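Local coordinates for MdbA protein (Corynebacterium diphtheriae, PDB 5C00) that is a thiol-disulfide oxidoreductase of the DsbA-like thioredoxin family, needed for viability, pilus assembly, toxin production and virulence, probably by catalysing disulfide formation in exported proteins, at residues 64-67 against 68-71; 199-202 against 203-207; 115-118 against 119-122; 172-175 against 176-179. One frame throughout, in Å; residues are numbered along the deposited sequence.

Contact 1: residues 64-67 against 68-71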
loop_
_atom_site.group_PDB
_atom_site.type_symbol
_atom_site.label_atom_id
_atom_site.label_comp_id
_atom_site.label_asym_id
_atom_site.label_seq_id
_atom_site.Cartn_x
_atom_site.Cartn_y
_atom_site.Cartn_z
ATOM N N VAL A 64 12.414 6.355 3.381
ATOM C CA VAL A 64 12.880 7.685 3.037
ATOM C C VAL A 64 11.740 8.633 2.671
ATOM O O VAL A 64 11.766 9.779 3.046
ATOM C CB VAL A 64 13.905 7.623 1.888
ATOM C CG1 VAL A 64 14.278 9.018 1.406
ATOM C CG2 VAL A 64 15.149 6.858 2.345
ATOM N N THR A 65 10.756 8.185 1.910
ATOM C CA THR A 65 9.805 9.112 1.322
ATOM C C THR A 65 8.398 9.065 1.932
ATOM O O THR A 65 7.585 9.959 1.642
ATOM C CB THR A 65 9.720 8.941 -0.213
ATOM O OG1 THR A 65 9.165 7.665 -0.574
ATOM C CG2 THR A 65 11.110 9.074 -0.826
ATOM N N ASP A 66 8.073 8.054 2.748
ATOM C CA ASP A 66 6.718 8.001 3.346
ATOM C C ASP A 66 6.373 9.250 4.169
ATOM O O ASP A 66 5.275 9.791 4.090
ATOM C CB ASP A 66 6.516 6.764 4.217
ATOM C CG ASP A 66 6.150 5.528 3.415
ATOM O OD1 ASP A 66 5.880 5.578 2.167
ATOM O OD2 ASP A 66 6.105 4.464 4.066
ATOM N N GLY A 67 7.334 9.713 4.950
ATOM C CA GLY A 67 7.133 10.884 5.772
ATOM C C GLY A 67 6.819 12.130 4.968
ATOM O O GLY A 67 5.768 12.739 5.165
ATOM N N PRO A 68 7.712 12.521 4.062
ATOM C CA PRO A 68 7.413 13.679 3.237
ATOM C C PRO A 68 6.187 13.490 2.380
ATOM O O PRO A 68 5.426 14.461 2.202
ATOM C CB PRO A 68 8.644 13.843 2.346
ATOM C CG PRO A 68 9.683 12.970 2.910
ATOM C CD PRO A 68 9.083 12.037 3.890
HETATM N N MSE A 69 5.958 12.271 1.888
HETATM C CA MSE A 69 4.758 11.996 1.073
HETATM C C MSE A 69 3.531 12.298 1.891
HETATM O O MSE A 69 2.617 12.929 1.381
HETATM C CB MSE A 69 4.726 10.546 0.572
HETATM C CG MSE A 69 3.480 10.251 -0.280
HETATM SE SE MSE A 69 3.437 8.364 -0.798
HETATM C CE MSE A 69 2.872 7.738 0.942
ATOM N N THR A 70 3.459 11.802 3.127
ATOM C CA THR A 70 2.314 12.060 4.009
ATOM C C THR A 70 2.061 13.569 4.156
ATOM O O THR A 70 0.956 14.033 4.063
ATOM C CB THR A 70 2.545 11.430 5.402
ATOM O OG1 THR A 70 2.838 10.041 5.259
ATOM C CG2 THR A 70 1.342 11.598 6.286
ATOM N N LYS A 71 3.122 14.329 4.391
ATOM C CA LYS A 71 2.966 15.783 4.545
ATOM C C LYS A 71 2.418 16.455 3.308
ATOM O O LYS A 71 1.575 17.336 3.392
ATOM C CB LYS A 71 4.273 16.460 4.962
ATOM C CG LYS A 71 4.844 15.950 6.276
ATOM C CD LYS A 71 3.843 15.978 7.438
ATOM C CE LYS A 71 3.358 14.596 7.867
ATOM N NZ LYS A 71 2.569 14.518 9.148
#
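Asp66 O accepts the amide N of Thr70 at 2.9 Å. In the Thr70 conformer given here, one of two modelled, the hydroxyl OG1 also reaches Asp66 O, at 2.7 Å and from the opposite face of the carbonyl plane; it folds back on the preceding turn because it stands beside its own backbone N (chi1 -55°). Pro68 has no N-H to give, so the carbonyl O of Val64 meets Pro68 CD instead, at 3.6 Å, and the helix is kinked here. The pattern resumes at once with Met69 N to Thr65 O at 2.8 Å, and Lys71 N reaches Gly67 O at 3.2 Å. The chains of Asp66 and selenomethionine Met69 run alongside each other, Asp66 OD1 3.9 Å from Met69 CE; the carboxylate finds its charged partner in Arg120. Thr65 OG1 bonds Leu61 O and has a weak bond with Trp202 NE1, while Lys71 NZ pairs with Glu74. This proline-kinked stretch belongs to helix 56-74, which carries a thioredoxin-type CxxC pattern at its start and links strands 45-52 and 78-85 in a beta-alpha-beta unit. Met69 packs on Ile78 and Val80 of the sheet; helix 113-125 touches it through Trp117, and helix 202-207 through Trp202 and Val203.

Contact 2: residues 199-202 against 203-207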
loop_
_atom_site.group_PDB
_atom_site.type_symbol
_atom_site.label_atom_id
_atom_site.label_comp_id
_atom_site.label_asym_id
_atom_site.label_seq_id
_atom_site.Cartn_x
_atom_site.Cartn_y
_atom_site.Cartn_z
ATOM N N ILE A 199 15.093 9.371 -7.350
ATOM C CA ILE A 199 13.850 8.809 -6.832
ATOM C C ILE A 199 13.648 9.102 -5.345
ATOM O O ILE A 199 12.516 9.241 -4.901
ATOM C CB ILE A 199 13.781 7.281 -7.115
ATOM C CG1 ILE A 199 12.398 6.722 -6.826
ATOM C CG2 ILE A 199 14.842 6.525 -6.362
ATOM C CD1 ILE A 199 11.352 7.207 -7.791
ATOM N N GLU A 200 14.734 9.206 -4.590
ATOM C CA GLU A 200 14.634 9.534 -3.163
ATOM C C GLU A 200 14.015 10.890 -2.918
ATOM O O GLU A 200 13.533 11.165 -1.803
ATOM C CB GLU A 200 15.992 9.524 -2.489
ATOM C CG GLU A 200 16.574 8.139 -2.355
ATOM C CD GLU A 200 17.866 8.126 -1.554
ATOM O OE1 GLU A 200 18.008 8.933 -0.600
ATOM O OE2 GLU A 200 18.736 7.287 -1.858
ATOM N N THR A 201 14.033 11.741 -3.934
ATOM C CA THR A 201 13.510 13.085 -3.795
ATOM C C THR A 201 12.258 13.300 -4.616
ATOM O O THR A 201 11.933 14.432 -4.950
ATOM C CB THR A 201 14.584 14.143 -4.179
ATOM O OG1 THR A 201 14.795 14.179 -5.599
ATOM C CG2 THR A 201 15.881 13.830 -3.516
ATOM N N TRP A 202 11.538 12.220 -4.933
ATOM C CA TRP A 202 10.386 12.351 -5.797
ATOM C C TRP A 202 9.331 13.291 -5.232
ATOM O O TRP A 202 8.661 13.954 -5.998
ATOM C CB TRP A 202 9.792 10.976 -6.147
ATOM C CG TRP A 202 9.030 10.258 -5.070
ATOM C CD1 TRP A 202 9.463 9.256 -4.282
ATOM C CD2 TRP A 202 7.650 10.469 -4.741
ATOM N NE1 TRP A 202 8.431 8.819 -3.453
ATOM C CE2 TRP A 202 7.308 9.539 -3.745
ATOM C CE3 TRP A 202 6.668 11.329 -5.229
ATOM C CZ2 TRP A 202 6.036 9.462 -3.195
ATOM C CZ3 TRP A 202 5.381 11.252 -4.676
ATOM C CH2 TRP A 202 5.084 10.325 -3.669
ATOM N N VAL A 203 9.179 13.328 -3.905
ATOM C CA VAL A 203 8.138 14.152 -3.306
ATOM C C VAL A 203 8.494 15.646 -3.535
ATOM O O VAL A 203 7.618 16.447 -3.941
ATOM C CB VAL A 203 7.959 13.847 -1.809
ATOM C CG1 VAL A 203 6.878 14.759 -1.215
ATOM C CG2 VAL A 203 7.588 12.363 -1.587
ATOM N N GLU A 204 9.772 15.984 -3.357
ATOM C CA GLU A 204 10.240 17.369 -3.670
ATOM C C GLU A 204 9.960 17.688 -5.116
ATOM O O GLU A 204 9.514 18.768 -5.456
ATOM C CB GLU A 204 11.739 17.555 -3.475
ATOM C CG GLU A 204 12.260 17.450 -2.070
ATOM C CD GLU A 204 13.787 17.409 -2.021
ATOM O OE1 GLU A 204 14.310 16.588 -1.230
ATOM O OE2 GLU A 204 14.465 18.159 -2.772
ATOM N N GLN A 205 10.245 16.732 -5.975
ATOM C CA GLN A 205 10.050 16.897 -7.404
ATOM C C GLN A 205 8.595 17.112 -7.720
ATOM O O GLN A 205 8.267 17.936 -8.550
ATOM C CB GLN A 205 10.534 15.687 -8.156
ATOM C CG GLN A 205 12.040 15.481 -8.119
ATOM C CD GLN A 205 12.513 14.431 -9.108
ATOM O OE1 GLN A 205 12.175 14.470 -10.307
ATOM N NE2 GLN A 205 13.324 13.492 -8.621
ATOM N N ALA A 206 7.714 16.385 -7.032
ATOM C CA ALA A 206 6.270 16.536 -7.232
ATOM C C ALA A 206 5.707 17.851 -6.722
ATOM O O ALA A 206 4.684 18.313 -7.238
ATOM C CB ALA A 206 5.529 15.396 -6.567
ATOM N N THR A 207 6.323 18.415 -5.684
ATOM C CA THR A 207 5.787 19.620 -5.036
ATOM C C THR A 207 6.484 20.845 -5.565
ATOM O O THR A 207 6.180 21.957 -5.137
ATOM C CB THR A 207 5.892 19.561 -3.499
ATOM O OG1 THR A 207 7.228 19.271 -3.108
ATOM C CG2 THR A 207 4.997 18.462 -2.967
HETATM O O HOH W 1 10.868 12.609 -1.790
#
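Val203 CG2 sits squarely over one face of the Trp202 indole, 3.5 Å from the centroid of its six-membered ring and only 9° off the normal, a CH-pi contact between neighbours in sequence. The indole is folded back over its own helix start because CG lies between the backbone N and the carbonyl carbon (chi1 74°), and Val203 places CG2 beside its backbone N to meet it. Ile199 O lies in the ring plane at the indole edge. Ala206 CB approaches the same ring obliquely and more distantly, 4.4 Å from Trp202 CE3, while Ala206 N bonds Trp202 O at 2.8 Å. On this Val203 side a water bridges the helix start, between it and helix 56-74, donating to Glu200 O and accepting from Val203 N at 2.8 Å.

The other side is looser and more polar. Exposed Glu204 merely brings OE1 to 3.8 Å from Thr201 CB. Thr201, the N-cap residue, makes no capping bond with its side chain: OG1 bonds Gly198 O, and its carbonyl accepts Gln205 N. The extended Gln205 chain runs back past Thr201, with Gln205 CG 3.3 Å from Thr201 O, and its NE2 bonds Asn197 O.

One turn on from Val203, Thr207 OG1 bonds Val203 O. Helix 202-207 lies against the sheet through Trp202 and Ala206, which meet Ile47 of strand 45-52, and through contacts of Trp202 with Val188 and of Gln205 and Ala206 with Ile190 on strand 187-190; Trp202 touches Met69 and Val203 touches Ala72 of helix 56-74.

Contact 3: residues 115-118 against 119-122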
loop_
_atom_site.group_PDB
_atom_site.type_symbol
_atom_site.label_atom_id
_atom_site.label_comp_id
_atom_site.label_asym_id
_atom_site.label_seq_id
_atom_site.Cartn_x
_atom_site.Cartn_y
_atom_site.Cartn_z
ATOM N N THR A 115 -5.764 3.163 10.155
ATOM C CA THR A 115 -5.372 1.751 10.242
ATOM C C THR A 115 -4.625 1.285 8.983
ATOM O O THR A 115 -3.540 0.699 9.051
ATOM C CB THR A 115 -6.640 0.888 10.505
ATOM O OG1 THR A 115 -7.179 1.290 11.766
ATOM C CG2 THR A 115 -6.292 -0.554 10.608
ATOM N N TYR A 116 -5.181 1.618 7.813
ATOM C CA TYR A 116 -4.557 1.280 6.546
ATOM C C TYR A 116 -3.130 1.793 6.490
ATOM O O TYR A 116 -2.174 1.046 6.212
ATOM C CB TYR A 116 -5.329 1.836 5.374
ATOM C CG TYR A 116 -4.563 1.640 4.104
ATOM C CD1 TYR A 116 -4.451 0.377 3.520
ATOM C CD2 TYR A 116 -3.843 2.672 3.545
ATOM C CE1 TYR A 116 -3.677 0.179 2.398
ATOM C CE2 TYR A 116 -3.048 2.467 2.443
ATOM C CZ TYR A 116 -2.977 1.207 1.894
ATOM O OH TYR A 116 -2.225 1.024 0.789
ATOM N N TRP A 117 -2.971 3.070 6.772
ATOM C CA TRP A 117 -1.624 3.631 6.673
ATOM C C TRP A 117 -0.604 2.916 7.577
ATOM O O TRP A 117 0.524 2.583 7.175
ATOM C CB TRP A 117 -1.695 5.104 7.025
ATOM C CG TRP A 117 -0.384 5.686 7.062
ATOM C CD1 TRP A 117 0.320 5.995 8.148
ATOM C CD2 TRP A 117 0.432 5.975 5.941
ATOM N NE1 TRP A 117 1.550 6.487 7.790
ATOM C CE2 TRP A 117 1.632 6.503 6.437
ATOM C CE3 TRP A 117 0.255 5.864 4.548
ATOM C CZ2 TRP A 117 2.669 6.898 5.607
ATOM C CZ3 TRP A 117 1.298 6.268 3.714
ATOM C CH2 TRP A 117 2.475 6.785 4.258
ATOM N N ASN A 118 -1.001 2.703 8.827
ATOM C CA ASN A 118 -0.098 2.043 9.760
ATOM C C ASN A 118 0.130 0.573 9.447
ATOM O O ASN A 118 1.214 0.055 9.695
ATOM C CB ASN A 118 -0.614 2.231 11.178
ATOM C CG ASN A 118 -0.346 3.644 11.680
ATOM O OD1 ASN A 118 0.798 3.994 11.989
ATOM N ND2 ASN A 118 -1.374 4.479 11.664
ATOM N N TYR A 119 -0.881 -0.075 8.879
ATOM C CA TYR A 119 -0.788 -1.466 8.475
ATOM C C TYR A 119 0.160 -1.620 7.315
ATOM O O TYR A 119 1.068 -2.443 7.358
ATOM C CB TYR A 119 -2.153 -1.987 8.115
ATOM C CG TYR A 119 -2.238 -3.459 7.910
ATOM C CD1 TYR A 119 -1.958 -4.333 8.927
ATOM C CD2 TYR A 119 -2.625 -3.979 6.721
ATOM C CE1 TYR A 119 -2.074 -5.701 8.775
ATOM C CE2 TYR A 119 -2.729 -5.363 6.555
ATOM C CZ TYR A 119 -2.496 -6.214 7.585
ATOM O OH TYR A 119 -2.652 -7.592 7.410
ATOM N N ARG A 120 0.045 -0.765 6.306
ATOM C CA ARG A 120 1.001 -0.748 5.179
ATOM C C ARG A 120 2.434 -0.564 5.677
ATOM O O ARG A 120 3.347 -1.292 5.228
ATOM C CB ARG A 120 0.641 0.384 4.187
ATOM C CG ARG A 120 1.734 0.691 3.156
ATOM C CD ARG A 120 1.283 1.770 2.173
ATOM N NE ARG A 120 2.381 2.129 1.264
ATOM C CZ ARG A 120 3.366 2.991 1.563
ATOM N NH1 ARG A 120 3.414 3.568 2.746
ATOM N NH2 ARG A 120 4.350 3.259 0.684
ATOM N N ALA A 121 2.620 0.429 6.547
ATOM C CA ALA A 121 3.961 0.740 7.053
ATOM C C ALA A 121 4.548 -0.511 7.742
ATOM O O ALA A 121 5.726 -0.823 7.557
ATOM C CB ALA A 121 3.934 1.915 8.012
ATOM N N LEU A 122 3.768 -1.170 8.573
ATOM C CA LEU A 122 4.234 -2.355 9.276
ATOM C C LEU A 122 4.609 -3.516 8.342
ATOM O O LEU A 122 5.696 -4.108 8.458
ATOM C CB LEU A 122 3.184 -2.799 10.308
ATOM C CG LEU A 122 3.541 -4.013 11.174
ATOM C CD1 LEU A 122 4.932 -3.917 11.700
ATOM C CD2 LEU A 122 2.544 -4.109 12.339
HETATM O O HOH W 2 2.518 3.415 5.211
#
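Tyr119 opens the second turn by giving its amide N to Thr115 O at 2.8 Å; its ring leads away from Thr115, and its hydroxyl bonds Phe139 O. Next, Arg120 N bonds Tyr116 O almost straight, with an N-H...O angle of 176°. Arg120 has CG anti to the backbone N (chi1 167°), and from there the chain stays extended to NE; together these carry Arg120 CD past Tyr116 OH at 3.8 Å and the guanidinium on to Trp117. The guanidinium and indole planes are inclined by 23°, with Arg120 NH1 3.6 Å from Trp117 CZ3 and close to CH2 as well. A water over the centre of one Trp117 face lies in the guanidinium plane at its edge, accepting from Arg120 NH1 at 2.6 Å and donating to Trp117 O. A salt bridge from NE to Glu51 further fixes this buried cation and probably offsets its charge. Ala121 N bonds the same Trp117 O, giving that carbonyl both an amide and a water partner. Leu122 N closes the turn on Asn118 O at 3.0 Å. Helix 113-125 packs on three others: on helix 56-74 through Trp117, on helix 96-109 through Tyr116 and Tyr119, and on helix 136-145 through Tyr119 and Leu122.

Contact 4: residues 172-175 against 176-179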
loop_
_atom_site.group_PDB
_atom_site.type_symbol
_atom_site.label_atom_id
_atom_site.label_comp_id
_atom_site.label_asym_id
_atom_site.label_seq_id
_atom_site.Cartn_x
_atom_site.Cartn_y
_atom_site.Cartn_z
ATOM N N ASN A 172 -2.707 -3.003 -12.864
ATOM C CA ASN A 172 -1.615 -2.155 -12.559
ATOM C C ASN A 172 -0.349 -2.576 -13.257
ATOM O O ASN A 172 0.412 -1.718 -13.670
ATOM C CB ASN A 172 -1.433 -2.090 -11.005
ATOM C CG ASN A 172 -2.537 -1.275 -10.329
ATOM O OD1 ASN A 172 -3.049 -0.320 -10.903
ATOM N ND2 ASN A 172 -2.873 -1.626 -9.110
ATOM N N SER A 173 -0.098 -3.872 -13.418
ATOM C CA SER A 173 1.106 -4.260 -14.144
ATOM C C SER A 173 0.956 -3.939 -15.641
ATOM O O SER A 173 1.924 -3.564 -16.269
ATOM C CB SER A 173 1.460 -5.722 -13.942
ATOM O OG SER A 173 0.462 -6.559 -14.442
ATOM N N LYS A 174 -0.252 -4.059 -16.185
ATOM C CA LYS A 174 -0.453 -3.665 -17.572
ATOM C C LYS A 174 -0.272 -2.165 -17.788
ATOM O O LYS A 174 0.353 -1.747 -18.789
ATOM C CB LYS A 174 -1.823 -4.121 -18.081
ATOM C CG LYS A 174 -1.924 -5.609 -18.313
ATOM C CD LYS A 174 -3.340 -5.915 -18.815
ATOM C CE LYS A 174 -3.456 -7.331 -19.375
ATOM N NZ LYS A 174 -3.479 -8.330 -18.267
ATOM N N LYS A 175 -0.780 -1.352 -16.856
ATOM C CA LYS A 175 -0.548 0.088 -16.878
ATOM C C LYS A 175 0.928 0.393 -16.775
ATOM O O LYS A 175 1.429 1.242 -17.504
ATOM C CB LYS A 175 -1.346 0.846 -15.800
ATOM C CG LYS A 175 -1.229 2.359 -15.852
ATOM C CD LYS A 175 -2.081 2.978 -14.751
ATOM C CE LYS A 175 -1.925 4.481 -14.644
ATOM N NZ LYS A 175 -2.112 5.179 -15.950
ATOM N N LEU A 176 1.652 -0.315 -15.918
ATOM C CA LEU A 176 3.072 -0.054 -15.765
ATOM C C LEU A 176 3.841 -0.469 -17.023
ATOM O O LEU A 176 4.772 0.201 -17.434
ATOM C CB LEU A 176 3.614 -0.783 -14.545
ATOM C CG LEU A 176 5.078 -0.549 -14.200
ATOM C CD1 LEU A 176 5.294 0.919 -14.000
ATOM C CD2 LEU A 176 5.470 -1.299 -12.949
ATOM N N GLU A 177 3.438 -1.573 -17.641
ATOM C CA GLU A 177 4.048 -1.969 -18.909
ATOM C C GLU A 177 3.854 -0.927 -19.977
ATOM O O GLU A 177 4.782 -0.624 -20.689
ATOM C CB GLU A 177 3.477 -3.299 -19.377
ATOM C CG GLU A 177 4.097 -4.423 -18.602
ATOM C CD GLU A 177 3.413 -5.747 -18.818
ATOM O OE1 GLU A 177 2.182 -5.757 -19.033
ATOM O OE2 GLU A 177 4.125 -6.761 -18.725
ATOM N N LYS A 178 2.635 -0.401 -20.073
ATOM C CA LYS A 178 2.274 0.605 -21.058
ATOM C C LYS A 178 3.040 1.907 -20.800
ATOM O O LYS A 178 3.641 2.477 -21.720
ATOM C CB LYS A 178 0.767 0.828 -20.992
ATOM C CG LYS A 178 0.142 1.861 -21.923
ATOM C CD LYS A 178 -1.236 2.211 -21.369
ATOM C CE LYS A 178 -2.301 2.399 -22.442
ATOM N NZ LYS A 178 -2.618 3.832 -22.693
ATOM N N ASP A 179 3.051 2.384 -19.551
ATOM C CA ASP A 179 3.702 3.660 -19.265
ATOM C C ASP A 179 5.211 3.576 -19.037
ATOM O O ASP A 179 5.903 4.590 -19.124
ATOM C CB ASP A 179 3.074 4.339 -18.060
ATOM C CG ASP A 179 1.579 4.555 -18.208
ATOM O OD1 ASP A 179 1.058 4.383 -19.336
ATOM O OD2 ASP A 179 0.937 4.894 -17.174
#
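Lys175 and Asp179, one turn apart, form the salt bridge of this contact: Lys175 NZ stands 3.3 Å from Asp179 OD2, and as a hydrogen bond it is weak. The lysine chain is stretched out to CE, with CG anti to the backbone N (chi1 -175°), and bends only at its last torsion, which swings NZ to the carboxylate. Asp179 OD2 also rests 3.6 Å from Lys175 CG, meeting the chain both near its root and at the terminal NZ. A second pair of opposite charges remains unjoined: Lys174 NZ and Glu177 OE1 are 6.3 Å apart, and the ammonium of Lys174 bridges to Glu170 in the preceding turn.

Among the backbone bonds, the amides of Leu176, Glu177, Lys178 and Asp179 reach the carbonyls of Asn172, Ser173, Lys174 and Lys175, all at 2.9 Å, a regular alpha-helical set.

Side-chain hydrogen bonds lead elsewhere: the amide of buried Asn172 is satisfied across the fold, OD1 by Arg83 and ND2 by Ser31 O.

Carbons also meet carbonyls along the turn, Leu176 CB 3.4 Å from Asn172 O and Glu177 CG 3.3 Å from Ser173 O. Apolar packing falls to the rest of Leu176, which leads away to Leu85, Tyr50 and Phe189 of three strands.

This is the familiar two-sided character of an amphipathic helix: Lys174, Glu177 and Lys178 are exposed, Leu176 and Asn172 face the sheet, and Lys175 and Asp179 border it, here in helix 162-180 packed against the central sheet of a thioredoxin fold.

Contacts 1, 3 and 4 are turns within helices and contact 2 is a helix start; the four follow one another along the chain without nesting or crossing. Contact 1 comes first, on the helix after strand 45-52; contact 3 follows on helix 113-125, then contact 4 on helix 162-180, and contact 2 last, near the C terminus. Contact 1 is the hub: it touches contact 2 by Met69 SE packing on Trp202 CZ2 (3.7 Å) and contact 3 through the salt bridge Asp66 OD2 to Arg120 NH1 (3.1 Å). Contact 4 touches none of them, its nearest atoms about 10 Å from contact 3; it and contact 2 nevertheless both rest on strands 45-52 and 187-190 of the sheet.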